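Local coordinates for ESAT-6-like protein SAG1039 (Streptococcus agalactiae serogroup V, PDB 3GWK), which is of unknown function but, as a homodimeric WXG100 (ESAT-6-like) protein, is probably exported by a type VII-like secretion system, at residues A[29-32]-A[33-37]; A[50-53]-A[54-58]. All coordinates share one frame; numbering follows the deposited sequence. Where two conformers were deposited one is given.

Interaction 1 of 2, residues A[29-32]-A[33-37]; sequences EVLN and LLTQE
Thr-35 meets Leu-31 one turn back in helix 10-44 through two donors that share a single acceptor. Its backbone N gives Leu-31 O an ordinary helical bond of 2.9 Å, and its hydroxyl OG1 donates to the same Leu-31 O at 2.8 Å. The two arrive from opposite faces of the carbonyl plane, OG1 standing 38° out of it. Thr-35 OG1 can fold back this way because it lies anti to the carbonyl carbon and beside the backbone N (chi1 -65°). Further i to i+4 bonds join Leu-33 N to Glu-29 O, Leu-34 N to Val-30 O and, longer, Gln-36 N to Asn-32 O at 3.2 Å. On the buried side, Val-30 and Leu-34 lie side by side and point the same way, with Val-30 CG1 3.8 Å from Leu-34 CD1. Val-30 packs on Gly-23 and Leu-34 on Leu-71 of the second subunit, in a four-helix bundle, while Glu-37 OE1 is hydrogen-bonded to Ser-16 OG of that subunit. Leu-31 turns to Ser-61, Ile-64 and Thr-65 of helix 51-95. The chemistry implies that the threonine hydroxyl, its proton spent on Leu-31 O within the same helix, can lie beside the Phe-57 ring without needing an acceptor on helix 51-95.

Interaction 2 of 2, residues A[50-53]-A[54-58]; sequences FDSF and EAQFN
Glu-54 N closes the first turn of helix 51-95 on the carbonyl of the N-cap residue Phe-50, at the start of the second long helix of the WXG100 helical hairpin. This backbone bond, Glu-54 N to Phe-50 O, measures 2.9 Å, and the i to i+4 pattern continues through Ala-55 to Asp-51, Gln-56 to Ser-52 and Phe-57 to Phe-53. Among the aromatic groups, Phe-50 and Phe-53 make an edge-to-face contact within 50-53: Phe-53 CD2 stands 3.7 Å above the plane of the Phe-50 ring, over its centre. Trp-45 also meets the Phe-50 ring, whereas the Phe-57 ring meets that of Phe-67 of the second subunit; Leu-70 of that subunit packs on Phe-53, Gln-56 and Phe-57. The acidic pair brings like charges together, Asp-51 OD1 to Glu-54 OE1 4.3 Å, and a water bridges the Glu-54 carboxylate and the Asp-51 backbone carbonyl, donating to Glu-54 OE1 (2.7 Å) and to Asp-51 O (2.9 Å). The side-chain amide makes the last link: with Ser-52 OG anti to its own backbone N (chi1 179°), the hydroxyl donates to Gln-56 OE1 at 2.9 Å, in the carbonyl plane and on a lone pair.

From the N terminus, the chain passes through short helix 2-5 and enters helix 10-44, where interaction 1 forms in the later part. It then turns back through the connection that carries Trp-45, and interaction 2 starts helix 51-95. Each contact spans one continuous run, so neither closes a long loop; they follow in series, without nesting or crossing. The turn of the hairpin nevertheless brings them together, the centres of interactions 1 and 2 lying about 14 Å apart. Phe-57 bridges the two helices: its CZ lies 4.1 Å from Leu-31 CD1, and its CE1 lies 3.8 Å from Thr-35 OG1. Both contacts also touch the second subunit, joining hairpin packing to the dimer interface.

Interaction 1 of 2, residues A[29-32]-A[33-37]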
loop_
_atom_site.group_PDB
_atom_site.type_symbol
_atom_site.label_atom_id
_atom_site.label_comp_id
_atom_site.label_asym_id
_atom_site.label_seq_id
_atom_site.Cartn_x
_atom_site.Cartn_y
_atom_site.Cartn_z
ATOM N N GLU A 29 -3.193 -5.780 -3.212
ATOM C CA GLU A 29 -3.133 -5.997 -4.682
ATOM C C GLU A 29 -1.866 -5.389 -5.260
ATOM O O GLU A 29 -1.253 -6.008 -6.113
ATOM C CB GLU A 29 -4.336 -5.474 -5.501
ATOM C CG GLU A 29 -4.279 -6.057 -7.013
ATOM C CD GLU A 29 -3.704 -7.568 -7.111
ATOM O OE1 GLU A 29 -2.517 -7.878 -7.497
ATOM O OE2 GLU A 29 -4.431 -8.488 -6.710
ATOM N N VAL A 30 -1.519 -4.181 -4.846
ATOM C CA VAL A 30 -0.293 -3.562 -5.350
ATOM C C VAL A 30 0.894 -4.473 -5.005
ATOM O O VAL A 30 1.752 -4.771 -5.862
ATOM C CB VAL A 30 -0.074 -2.158 -4.799
ATOM C CG1 VAL A 30 1.375 -1.670 -5.187
ATOM C CG2 VAL A 30 -1.093 -1.204 -5.324
ATOM N N LEU A 31 0.957 -4.901 -3.761
ATOM C CA LEU A 31 2.116 -5.712 -3.354
ATOM C C LEU A 31 2.169 -7.025 -4.144
ATOM O O LEU A 31 3.228 -7.438 -4.611
ATOM C CB LEU A 31 2.052 -5.971 -1.861
ATOM C CG LEU A 31 3.282 -6.748 -1.320
ATOM C CD1 LEU A 31 4.577 -5.951 -1.476
ATOM C CD2 LEU A 31 3.011 -7.093 0.139
ATOM N N ASN A 32 1.034 -7.668 -4.358
ATOM C CA ASN A 32 1.048 -8.909 -5.053
ATOM C C ASN A 32 1.519 -8.719 -6.537
ATOM O O ASN A 32 2.346 -9.480 -7.051
ATOM C CB ASN A 32 -0.284 -9.623 -4.871
ATOM C CG ASN A 32 -0.671 -9.933 -3.312
ATOM O OD1 ASN A 32 0.104 -9.878 -2.281
ATOM N ND2 ASN A 32 -1.942 -10.235 -3.190
ATOM N N LEU A 33 0.987 -7.666 -7.182
ATOM C CA LEU A 33 1.339 -7.387 -8.542
ATOM C C LEU A 33 2.837 -7.129 -8.721
ATOM O O LEU A 33 3.490 -7.647 -9.650
ATOM C CB LEU A 33 0.567 -6.158 -9.063
ATOM C CG LEU A 33 0.872 -5.802 -10.478
ATOM C CD1 LEU A 33 0.199 -6.853 -11.394
ATOM C CD2 LEU A 33 0.408 -4.403 -10.767
ATOM N N LEU A 34 3.364 -6.277 -7.863
ATOM C CA LEU A 34 4.767 -5.872 -7.984
ATOM C C LEU A 34 5.753 -6.939 -7.463
ATOM O O LEU A 34 6.894 -6.957 -7.910
ATOM C CB LEU A 34 4.986 -4.537 -7.304
ATOM C CG LEU A 34 4.169 -3.381 -7.987
ATOM C CD1 LEU A 34 4.437 -2.088 -7.325
ATOM C CD2 LEU A 34 4.533 -3.304 -9.502
ATOM N N THR A 35 5.290 -7.809 -6.568
ATOM C CA THR A 35 6.072 -8.984 -6.255
ATOM C C THR A 35 6.275 -9.830 -7.491
ATOM O O THR A 35 7.401 -10.359 -7.726
ATOM C CB THR A 35 5.411 -9.787 -5.111
ATOM O OG1 THR A 35 5.450 -8.973 -3.973
ATOM C CG2 THR A 35 6.227 -11.081 -4.803
ATOM N N GLN A 36 5.223 -9.971 -8.310
ATOM C CA GLN A 36 5.409 -10.726 -9.561
ATOM C C GLN A 36 6.371 -9.979 -10.463
ATOM O O GLN A 36 7.205 -10.598 -11.070
ATOM C CB GLN A 36 4.070 -10.976 -10.325
ATOM C CG GLN A 36 3.064 -11.772 -9.589
ATOM C CD GLN A 36 1.778 -11.904 -10.423
ATOM O OE1 GLN A 36 1.699 -11.458 -11.603
ATOM N NE2 GLN A 36 0.781 -12.563 -9.831
ATOM N N GLU A 37 6.179 -8.662 -10.590
ATOM C CA GLU A 37 7.116 -7.902 -11.487
ATOM C C GLU A 37 8.567 -8.023 -11.015
ATOM O O GLU A 37 9.499 -8.166 -11.827
ATOM C CB GLU A 37 6.722 -6.404 -11.539
ATOM C CG GLU A 37 5.376 -6.164 -12.257
ATOM C CD GLU A 37 5.404 -6.723 -13.686
ATOM O OE1 GLU A 37 6.200 -6.263 -14.531
ATOM O OE2 GLU A 37 4.580 -7.608 -13.949
#

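Interaction 2 of 2, residues A[50-53]-A[54-58]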
loop_
_atom_site.group_PDB
_atom_site.type_symbol
_atom_site.label_atom_id
_atom_site.label_comp_id
_atom_site.label_asym_id
_atom_site.label_seq_id
_atom_site.Cartn_x
_atom_site.Cartn_y
_atom_site.Cartn_z
ATOM N N PHE A 50 19.957 -4.577 -10.457
ATOM C CA PHE A 50 18.872 -4.183 -9.544
ATOM C C PHE A 50 18.981 -4.869 -8.184
ATOM O O PHE A 50 18.006 -4.995 -7.473
ATOM C CB PHE A 50 17.538 -4.463 -10.179
ATOM C CG PHE A 50 16.984 -3.301 -10.990
ATOM C CD1 PHE A 50 17.769 -2.281 -11.469
ATOM C CD2 PHE A 50 15.644 -3.262 -11.282
ATOM C CE1 PHE A 50 17.192 -1.232 -12.253
ATOM C CE2 PHE A 50 15.102 -2.221 -12.018
ATOM C CZ PHE A 50 15.861 -1.224 -12.485
ATOM N N ASP A 51 20.182 -5.290 -7.781
ATOM C CA ASP A 51 20.319 -6.008 -6.519
ATOM C C ASP A 51 19.953 -5.175 -5.312
ATOM O O ASP A 51 19.379 -5.704 -4.333
ATOM C CB ASP A 51 21.758 -6.567 -6.294
ATOM C CG ASP A 51 22.070 -7.784 -7.138
ATOM O OD1 ASP A 51 21.249 -8.197 -7.968
ATOM O OD2 ASP A 51 23.182 -8.331 -6.947
ATOM N N SER A 52 20.225 -3.881 -5.344
ATOM C CA SER A 52 19.878 -3.041 -4.209
ATOM C C SER A 52 18.358 -2.830 -4.124
ATOM O O SER A 52 17.765 -2.930 -3.066
ATOM C CB SER A 52 20.586 -1.718 -4.278
ATOM O OG SER A 52 20.216 -0.915 -3.171
ATOM N N PHE A 53 17.707 -2.536 -5.241
ATOM C CA PHE A 53 16.234 -2.489 -5.244
ATOM C C PHE A 53 15.614 -3.835 -4.802
ATOM O O PHE A 53 14.579 -3.810 -4.113
ATOM C CB PHE A 53 15.748 -2.185 -6.667
ATOM C CG PHE A 53 15.961 -0.737 -7.134
ATOM C CD1 PHE A 53 16.077 0.310 -6.242
ATOM C CD2 PHE A 53 16.042 -0.464 -8.478
ATOM C CE1 PHE A 53 16.216 1.644 -6.696
ATOM C CE2 PHE A 53 16.173 0.859 -8.921
ATOM C CZ PHE A 53 16.280 1.878 -8.046
ATOM N N GLU A 54 16.200 -4.948 -5.217
ATOM C CA GLU A 54 15.694 -6.245 -4.760
ATOM C C GLU A 54 15.737 -6.343 -3.240
ATOM O O GLU A 54 14.763 -6.760 -2.603
ATOM C CB GLU A 54 16.462 -7.393 -5.432
ATOM C CG GLU A 54 16.199 -8.800 -4.857
ATOM C CD GLU A 54 16.918 -9.933 -5.608
ATOM O OE1 GLU A 54 18.174 -9.980 -5.633
ATOM O OE2 GLU A 54 16.191 -10.769 -6.182
ATOM N N ALA A 55 16.871 -6.016 -2.643
ATOM C CA ALA A 55 17.020 -6.104 -1.204
ATOM C C ALA A 55 16.056 -5.156 -0.502
ATOM O O ALA A 55 15.442 -5.531 0.487
ATOM C CB ALA A 55 18.475 -5.819 -0.828
ATOM N N GLN A 56 15.944 -3.915 -1.035
ATOM C CA GLN A 56 15.058 -2.909 -0.403
ATOM C C GLN A 56 13.600 -3.385 -0.503
ATOM O O GLN A 56 12.858 -3.301 0.474
ATOM C CB GLN A 56 15.187 -1.505 -0.995
ATOM C CG GLN A 56 16.602 -0.992 -0.832
ATOM C CD GLN A 56 16.797 0.265 -1.657
ATOM O OE1 GLN A 56 17.704 0.361 -2.496
ATOM N NE2 GLN A 56 15.996 1.248 -1.380
ATOM N N PHE A 57 13.187 -3.892 -1.656
ATOM C CA PHE A 57 11.827 -4.337 -1.844
ATOM C C PHE A 57 11.569 -5.464 -0.823
ATOM O O PHE A 57 10.550 -5.518 -0.156
ATOM C CB PHE A 57 11.637 -4.790 -3.276
ATOM C CG PHE A 57 10.211 -5.130 -3.618
ATOM C CD1 PHE A 57 9.642 -6.324 -3.200
ATOM C CD2 PHE A 57 9.418 -4.227 -4.307
ATOM C CE1 PHE A 57 8.322 -6.588 -3.550
ATOM C CE2 PHE A 57 8.095 -4.486 -4.607
ATOM C CZ PHE A 57 7.545 -5.665 -4.254
ATOM N N ASN A 58 12.516 -6.375 -0.719
ATOM C CA ASN A 58 12.292 -7.560 0.142
ATOM C C ASN A 58 12.275 -7.180 1.579
ATOM O O ASN A 58 11.505 -7.788 2.396
ATOM C CB ASN A 58 13.447 -8.572 -0.051
ATOM C CG ASN A 58 13.372 -9.280 -1.356
ATOM O OD1 ASN A 58 12.387 -9.217 -2.094
ATOM N ND2 ASN A 58 14.432 -9.935 -1.676
HETATM O O HOH W 1 19.595 -8.513 -3.835
#